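Local coordinates for hydrogenase 2 maturation peptidase (Thaumarchaeota archaeon SCGC AB-539-E09, PDB 5TTX), which probably cleaves the C-terminal extension from the large subunit of a [NiFe] hydrogenase once its metal centre has been assembled, at residues Leu110-Ala113 against Lys114-Val118; Glu73-Pro76 against Gly77-Ser80; Asp31-Ser34 against Ser35-Leu38; Ala55-Leu58 against Glu59-Lys63. All coordinates share one frame; numbering follows the deposited sequence.

Contact 1. Residues Leu110-Ala113 against Lys114-Val118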
# COMPACT_ATOMS: atom_id res chain seq x y z
N LEU A 110 -0.68 -16.30 4.42
CA LEU A 110 -1.84 -15.64 5.01
C LEU A 110 -2.90 -16.65 5.42
O LEU A 110 -3.59 -16.46 6.43
CB LEU A 110 -2.41 -14.62 4.02
CG LEU A 110 -1.75 -13.24 3.97
CD1 LEU A 110 -2.35 -12.33 2.88
CD2 LEU A 110 -1.86 -12.60 5.35
N LYS A 111 -3.05 -17.71 4.62
CA LYS A 111 -3.90 -18.85 4.97
C LYS A 111 -3.42 -19.51 6.25
O LYS A 111 -4.20 -19.73 7.19
CB LYS A 111 -3.89 -19.86 3.83
CG LYS A 111 -4.73 -19.48 2.63
CD LYS A 111 -4.42 -20.36 1.41
CE LYS A 111 -5.15 -19.84 0.16
NZ LYS A 111 -4.52 -20.27 -1.13
N PHE A 112 -2.13 -19.81 6.31
CA PHE A 112 -1.53 -20.34 7.53
C PHE A 112 -1.82 -19.43 8.72
O PHE A 112 -2.19 -19.90 9.80
CB PHE A 112 -0.03 -20.50 7.31
CG PHE A 112 0.71 -20.96 8.50
CD1 PHE A 112 0.40 -22.15 9.11
CD2 PHE A 112 1.76 -20.21 9.00
CE1 PHE A 112 1.09 -22.58 10.22
CE2 PHE A 112 2.46 -20.65 10.11
CZ PHE A 112 2.12 -21.83 10.72
N ALA A 113 -1.67 -18.12 8.52
CA ALA A 113 -1.96 -17.18 9.60
C ALA A 113 -3.45 -17.15 9.95
O ALA A 113 -3.80 -16.83 11.09
CB ALA A 113 -1.45 -15.78 9.23
N LYS A 114 -4.33 -17.46 8.99
CA LYS A 114 -5.76 -17.48 9.31
C LYS A 114 -6.08 -18.55 10.35
O LYS A 114 -6.90 -18.33 11.25
CB LYS A 114 -6.59 -17.70 8.05
CG LYS A 114 -8.09 -17.67 8.30
CD LYS A 114 -8.87 -17.74 6.98
CE LYS A 114 -8.44 -18.95 6.14
NZ LYS A 114 -8.78 -18.79 4.69
N SER A 115 -5.43 -19.71 10.26
CA SER A 115 -5.57 -20.72 11.30
C SER A 115 -4.97 -20.23 12.62
O SER A 115 -5.66 -20.14 13.64
CB SER A 115 -4.92 -22.02 10.85
OG SER A 115 -5.30 -22.31 9.51
N ILE A 116 -3.67 -19.92 12.60
CA ILE A 116 -2.94 -19.56 13.82
C ILE A 116 -3.62 -18.41 14.55
O ILE A 116 -3.66 -18.38 15.79
CB ILE A 116 -1.48 -19.23 13.44
CG1 ILE A 116 -0.84 -20.42 12.74
CG2 ILE A 116 -0.65 -18.91 14.64
CD1 ILE A 116 -0.84 -21.66 13.59
N GLY A 117 -4.19 -17.46 13.81
CA GLY A 117 -4.78 -16.26 14.39
C GLY A 117 -5.96 -16.50 15.32
O GLY A 117 -6.33 -15.59 16.08
N VAL A 118 -6.57 -17.69 15.28
CA VAL A 118 -7.73 -17.98 16.13
C VAL A 118 -7.46 -19.07 17.16
O VAL A 118 -8.33 -19.30 18.02
CB VAL A 118 -8.97 -18.34 15.30
CG1 VAL A 118 -9.39 -17.18 14.40
CG2 VAL A 118 -8.72 -19.58 14.50
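The ring of F112 takes the gamma methylene of I116 over one face: CG1 of I116 stands 3.8 Å above the ring plane, displaced toward the rim on the side of F112 CE1 and CZ. Measured to the ring centroid the distance is 4.0 Å, with CG1 close to the ring normal, a CH-pi contact. CD1 of I116 follows behind, 4.0 Å from F112 CE1. The phenyl reaches this place because its CG lies anti to the backbone N (chi1 177°), beside the carbonyl carbon, which swings the ring along the helix toward the residue one turn later. The ring also meets its own equivalent, F112 of the third subunit, with the two planes at about 55°, while I93 of helix 86-98 packs against F112 and A113 from within the same chain.

This is an i to i+4 pairing on the last turns of helix 107-116, and the backbone runs with it. I116 N donates to F112 O at 3.2 Å, almost straight at 178° and in the carbonyl plane, so the residues joined through their side chains are also joined through the main chain. G117 N closes on A113 O at 2.8 Å, and K114 N bonds to L110 O at 2.8 Å; its second bond, to K111 O, is weak. I116 CG1 lies 3.3 Å from F112 O, tucking the methylene between carbonyl and ring. On another side of the helix, K111 NZ forms a salt bridge with E107, and K114 packs on E138 of the second subunit.

Contact 2. Residues Glu73-Pro76 against Gly77-Ser80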
# COMPACT_ATOMS: atom_id res chain seq x y z
N GLU A 73 14.99 -37.63 25.10
CA GLU A 73 15.94 -38.29 25.99
C GLU A 73 15.31 -38.43 27.36
O GLU A 73 14.77 -37.48 27.91
CB GLU A 73 17.24 -37.51 26.09
CG GLU A 73 17.89 -37.16 24.79
CD GLU A 73 19.36 -36.85 24.97
OE1 GLU A 73 20.10 -36.82 23.95
OE2 GLU A 73 19.78 -36.66 26.13
N GLY A 74 15.38 -39.64 27.91
CA GLY A 74 14.84 -39.90 29.22
C GLY A 74 14.12 -41.21 29.25
O GLY A 74 13.82 -41.80 28.20
N PRO A 75 13.80 -41.68 30.45
CA PRO A 75 13.22 -43.02 30.59
C PRO A 75 11.74 -43.02 30.28
O PRO A 75 11.07 -41.98 30.34
CB PRO A 75 13.47 -43.35 32.07
CG PRO A 75 13.29 -42.02 32.74
CD PRO A 75 13.85 -40.97 31.74
N PRO A 76 11.19 -44.19 29.94
CA PRO A 76 9.74 -44.30 29.74
C PRO A 76 8.97 -43.78 30.95
O PRO A 76 9.36 -43.98 32.11
CB PRO A 76 9.53 -45.80 29.54
CG PRO A 76 10.83 -46.29 28.95
CD PRO A 76 11.90 -45.44 29.64
N GLY A 77 7.87 -43.08 30.68
CA GLY A 77 7.05 -42.48 31.72
C GLY A 77 7.51 -41.09 32.15
O GLY A 77 6.83 -40.47 32.97
N ARG A 78 8.66 -40.61 31.68
CA ARG A 78 9.01 -39.22 31.91
C ARG A 78 8.02 -38.30 31.20
O ARG A 78 7.60 -38.55 30.07
CB ARG A 78 10.45 -38.98 31.41
CG ARG A 78 10.93 -37.56 31.45
CD ARG A 78 11.14 -37.04 32.86
NE ARG A 78 12.04 -37.88 33.65
CZ ARG A 78 13.36 -37.94 33.52
NH1 ARG A 78 14.05 -38.75 34.32
NH2 ARG A 78 14.01 -37.21 32.62
N LEU A 79 7.60 -37.25 31.89
CA LEU A 79 6.67 -36.28 31.34
C LEU A 79 7.39 -34.99 30.99
O LEU A 79 8.41 -34.64 31.61
CB LEU A 79 5.52 -35.96 32.32
CG LEU A 79 4.47 -37.06 32.51
CD1 LEU A 79 3.35 -36.60 33.51
CD2 LEU A 79 3.89 -37.50 31.17
N SER A 80 6.85 -34.27 30.02
CA SER A 80 7.47 -33.07 29.47
C SER A 80 6.38 -32.05 29.21
O SER A 80 5.49 -32.29 28.39
CB SER A 80 8.22 -33.38 28.18
OG SER A 80 9.24 -32.45 27.97
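Between P75 and R78 the polar and the van der Waals contacts join the same two residues. The polar part is a single backbone hydrogen bond: R78 N donates to P75 O over 3.1 Å, with an N-H...O angle of 160° and the donor somewhat tilted from the carbonyl plane.

The van der Waals part belongs to the arginine side chain, which doubles back over the proline ring. With chi1 at 174° the chain first heads away from its own N, and the bends at chi2 and chi3 then fold it back so that the guanidinium lies across P75. CD of P75 sits 3.4 Å above one face of that flat group, offset toward its rim, 3.4 Å from NH1 and 3.5 Å from CZ of R78. P75 CG follows at 3.7 Å from R78 NH1. At the root of the side chain, R78 CB approaches P75 O to 3.2 Å, beside the backbone bond.

At the corner, P76 and G77 take the two central positions, G77 with a positive phi (86°) at which its lack of a side chain leaves room for P76 O. Outside the two segments, G77 and R78 are bonded through their backbones to I129, and P76 packs on R131 and E142.

The Pro-Gly corner closed by P75 and R78 is a type II beta turn, here leading the surface loop after strand 63-69 into strand 79-83, outermost in the sheet of this chain and antiparallel to its neighbour 122-128.

Contact 3. Residues Asp31-Ser34 against Ser35-Leu38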
# COMPACT_ATOMS: atom_id res chain seq x y z
N ASP A 31 -9.42 -40.60 29.42
CA ASP A 31 -10.26 -41.56 30.14
C ASP A 31 -10.26 -41.29 31.63
O ASP A 31 -11.31 -41.31 32.27
CB ASP A 31 -9.79 -43.00 29.89
CG ASP A 31 -9.97 -43.45 28.46
OD1 ASP A 31 -10.55 -42.69 27.65
OD2 ASP A 31 -9.53 -44.58 28.17
N LEU A 32 -9.08 -41.04 32.21
CA LEU A 32 -9.03 -40.73 33.64
C LEU A 32 -9.82 -39.47 33.95
O LEU A 32 -10.63 -39.45 34.89
CB LEU A 32 -7.58 -40.59 34.11
CG LEU A 32 -6.78 -41.89 34.14
CD1 LEU A 32 -5.34 -41.58 34.54
CD2 LEU A 32 -7.42 -42.92 35.13
N LEU A 33 -9.61 -38.41 33.17
CA LEU A 33 -10.30 -37.13 33.42
C LEU A 33 -11.81 -37.27 33.26
O LEU A 33 -12.58 -36.80 34.10
CB LEU A 33 -9.75 -36.06 32.48
CG LEU A 33 -8.31 -35.67 32.77
CD1 LEU A 33 -7.75 -34.80 31.67
CD2 LEU A 33 -8.23 -34.95 34.12
N SER A 34 -12.25 -37.94 32.19
CA SER A 34 -13.68 -38.17 31.98
C SER A 34 -14.34 -38.92 33.12
O SER A 34 -15.56 -38.85 33.27
CB SER A 34 -13.93 -38.95 30.69
OG SER A 34 -13.62 -38.14 29.55
N SER A 35 -13.58 -39.67 33.92
CA SER A 35 -14.23 -40.37 35.02
C SER A 35 -14.16 -39.58 36.33
O SER A 35 -14.74 -40.01 37.32
CB SER A 35 -13.64 -41.77 35.21
OG SER A 35 -12.42 -41.75 35.94
N MSE A 36 -13.48 -38.44 36.35
CA MSE A 36 -13.53 -37.60 37.53
C MSE A 36 -14.65 -36.62 37.32
O MSE A 36 -15.29 -36.62 36.28
CB MSE A 36 -12.21 -36.90 37.77
CG MSE A 36 -11.04 -37.85 37.74
SE MSE A 36 -9.35 -36.91 37.74
CE MSE A 36 -9.08 -36.78 39.68
N SER A 37 -14.89 -35.77 38.29
CA SER A 37 -16.05 -34.88 38.21
C SER A 37 -15.50 -33.49 37.96
O SER A 37 -15.23 -32.73 38.89
CB SER A 37 -16.89 -34.96 39.49
OG SER A 37 -17.15 -36.31 39.83
N LEU A 38 -15.33 -33.19 36.77
CA LEU A 38 -14.76 -31.96 36.27
C LEU A 38 -15.86 -30.94 35.98
O LEU A 38 -16.97 -31.31 35.57
CB LEU A 38 -13.96 -32.22 35.01
CG LEU A 38 -12.65 -32.98 35.23
CD1 LEU A 38 -11.90 -33.10 33.92
CD2 LEU A 38 -11.79 -32.30 36.28
O HOH W 1 -15.20 -35.28 34.17
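Helix 25-34 runs out here into the loop that leads to strand 42-48, and S35 and M36 bond to carbonyls only three residues back as the chain leaves the helix. L32 O receives two donors from S35, its backbone N and its hydroxyl OG, each at 3.1 Å and both from the same face of the carbonyl plane. The N stands well above that plane; OG is tilted from it by only 26°. The serine can double its grip because chi1 (81°) sets OG between its own backbone N and carbonyl carbon, turned back toward the helix. The further bond from S35 N to D31 O is weak.

M36 N donates to L33 O at 2.9 Å, again from above the carbonyl plane. The side chain of this selenomethionine runs back along the last turn: CG lies 3.3 Å from L32 O, and SE makes a loose apolar contact with L33 CD2 at 4.3 Å. Helix 141-158 adjoins the same surface, with V151 touching both L32 and M36.

Two polar side chains of the last turn are held within the chain, D31 by a salt bridge to R18 and S34 by a hydrogen bond from OG to V30 O. L38 turns its side chain back to the helix, CD1 lying 3.9 Å from L33 CB. A water donates to L33 O at 3.0 Å; its approach to M36 O is too short to be relied on, and its link to L38 N, 3.3 Å, is weak.

Contact 4. Residues Ala55-Leu58 against Glu59-Lys63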
# COMPACT_ATOMS: atom_id res chain seq x y z
N ALA A 55 -11.29 -24.01 12.76
CA ALA A 55 -12.54 -23.29 12.56
C ALA A 55 -13.72 -24.07 13.13
O ALA A 55 -13.82 -25.29 12.96
CB ALA A 55 -12.75 -22.99 11.07
N THR A 56 -14.61 -23.36 13.83
CA THR A 56 -15.85 -23.88 14.40
C THR A 56 -15.63 -24.95 15.48
O THR A 56 -16.59 -25.65 15.85
CB THR A 56 -16.79 -24.46 13.33
OG1 THR A 56 -16.25 -25.68 12.82
CG2 THR A 56 -17.00 -23.47 12.18
N ASP A 57 -14.41 -25.11 15.98
CA ASP A 57 -14.16 -26.12 17.00
C ASP A 57 -13.07 -25.64 17.96
O ASP A 57 -13.38 -25.17 19.05
CB ASP A 57 -13.78 -27.47 16.36
CG ASP A 57 -13.69 -28.60 17.38
OD1 ASP A 57 -14.10 -28.40 18.53
OD2 ASP A 57 -13.20 -29.70 17.03
N LEU A 58 -11.81 -25.73 17.54
CA LEU A 58 -10.72 -25.38 18.44
C LEU A 58 -10.77 -23.90 18.84
O LEU A 58 -10.49 -23.54 19.99
CB LEU A 58 -9.38 -25.72 17.79
CG LEU A 58 -8.13 -25.66 18.65
CD1 LEU A 58 -8.26 -26.49 19.91
CD2 LEU A 58 -6.99 -26.17 17.82
N GLU A 59 -11.17 -23.04 17.91
CA GLU A 59 -11.21 -21.61 18.21
C GLU A 59 -12.25 -21.25 19.27
O GLU A 59 -12.18 -20.16 19.83
CB GLU A 59 -11.48 -20.82 16.93
CG GLU A 59 -12.89 -20.92 16.42
CD GLU A 59 -13.10 -20.15 15.13
OE1 GLU A 59 -12.23 -19.31 14.79
OE2 GLU A 59 -14.13 -20.37 14.46
N ASP A 60 -13.19 -22.14 19.57
CA ASP A 60 -14.16 -21.82 20.61
C ASP A 60 -13.64 -22.05 22.02
O ASP A 60 -14.38 -21.81 22.97
CB ASP A 60 -15.44 -22.62 20.39
CG ASP A 60 -16.08 -22.33 19.04
OD1 ASP A 60 -15.84 -21.22 18.49
OD2 ASP A 60 -16.82 -23.21 18.54
N TYR A 61 -12.40 -22.49 22.18
CA TYR A 61 -11.80 -22.61 23.50
C TYR A 61 -10.89 -21.43 23.76
O TYR A 61 -10.31 -20.85 22.83
CB TYR A 61 -11.00 -23.91 23.64
CG TYR A 61 -11.87 -25.11 23.46
CD1 TYR A 61 -12.54 -25.68 24.54
CD2 TYR A 61 -12.05 -25.67 22.20
CE1 TYR A 61 -13.37 -26.77 24.37
CE2 TYR A 61 -12.87 -26.77 22.02
CZ TYR A 61 -13.53 -27.32 23.11
OH TYR A 61 -14.34 -28.40 22.94
N GLU A 62 -10.76 -21.06 25.03
CA GLU A 62 -9.80 -20.05 25.43
C GLU A 62 -8.52 -20.65 25.98
O GLU A 62 -7.51 -19.95 26.11
CB GLU A 62 -10.43 -19.13 26.48
CG GLU A 62 -10.61 -19.78 27.84
CD GLU A 62 -11.26 -18.86 28.87
OE1 GLU A 62 -11.49 -17.67 28.56
OE2 GLU A 62 -11.53 -19.32 30.01
N LYS A 63 -8.53 -21.93 26.34
CA LYS A 63 -7.33 -22.57 26.84
C LYS A 63 -7.32 -24.00 26.31
O LYS A 63 -8.37 -24.64 26.25
CB LYS A 63 -7.29 -22.50 28.37
CG LYS A 63 -6.10 -23.17 29.02
CD LYS A 63 -6.10 -22.92 30.51
CE LYS A 63 -4.92 -23.60 31.19
NZ LYS A 63 -3.65 -22.89 30.87
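The backbone leaves the short helix 54-58 through a type I beta turn from L58 to Y61, closed by Y61 N to L58 O at 3.1 Å; one residue earlier, D60 N bonds to D57 O at 3.1 Å. In both bonds the donor stands above the carbonyl plane. The turn delivers the chain to strand 63-69, a central strand of the mixed sheet.

Y61 lays its ring beside the same turn, with CE2 3.4 Å from D57 O and CD2 3.4 Å from L58 O, the latter oxygen at the ring edge. D57 OD1 comes to 4.0 Å from Y61 CE2, with the carboxylate plane turned well away from the ring plane. R45 ties the two residues together, forming a salt bridge with D57 and a hydrogen bond with Y61 OH, which also bonds to D43. The carboxylate of D60 is paired with K8.

E59 instead turns back to the start of the segment, toward T56, which is itself poorly ordered. Its chi1 of 73° places CG between the backbone N and the carbonyl carbon, and the chain then runs extended until OE2 takes the N-H of T56 at 3.1 Å, nearly straight at 174° but from above the carboxylate plane.

Overall arrangement
All four contacts are local, and none lies wholly in the core. Contacts 2 and 3 are surface features, while contacts 1 and 4 are partly buried and both touch the third subunit. These two also meet, V118 CB lying 3.4 Å from E59 OE1. Contacts 1 and 2 lie on opposite sides of the chain's centre, their centres about 33 Å apart. Helix 141-158 borders both surface contacts. The chemistry follows position: an aromatic-aliphatic pair at a subunit interface in contact 1, a proline under a guanidinium in contact 2, a serine and a water at a helix exit in contact 3, and, in contact 4, a glutamate taking a backbone N-H beside aspartates salt-bridged to R45 and K8.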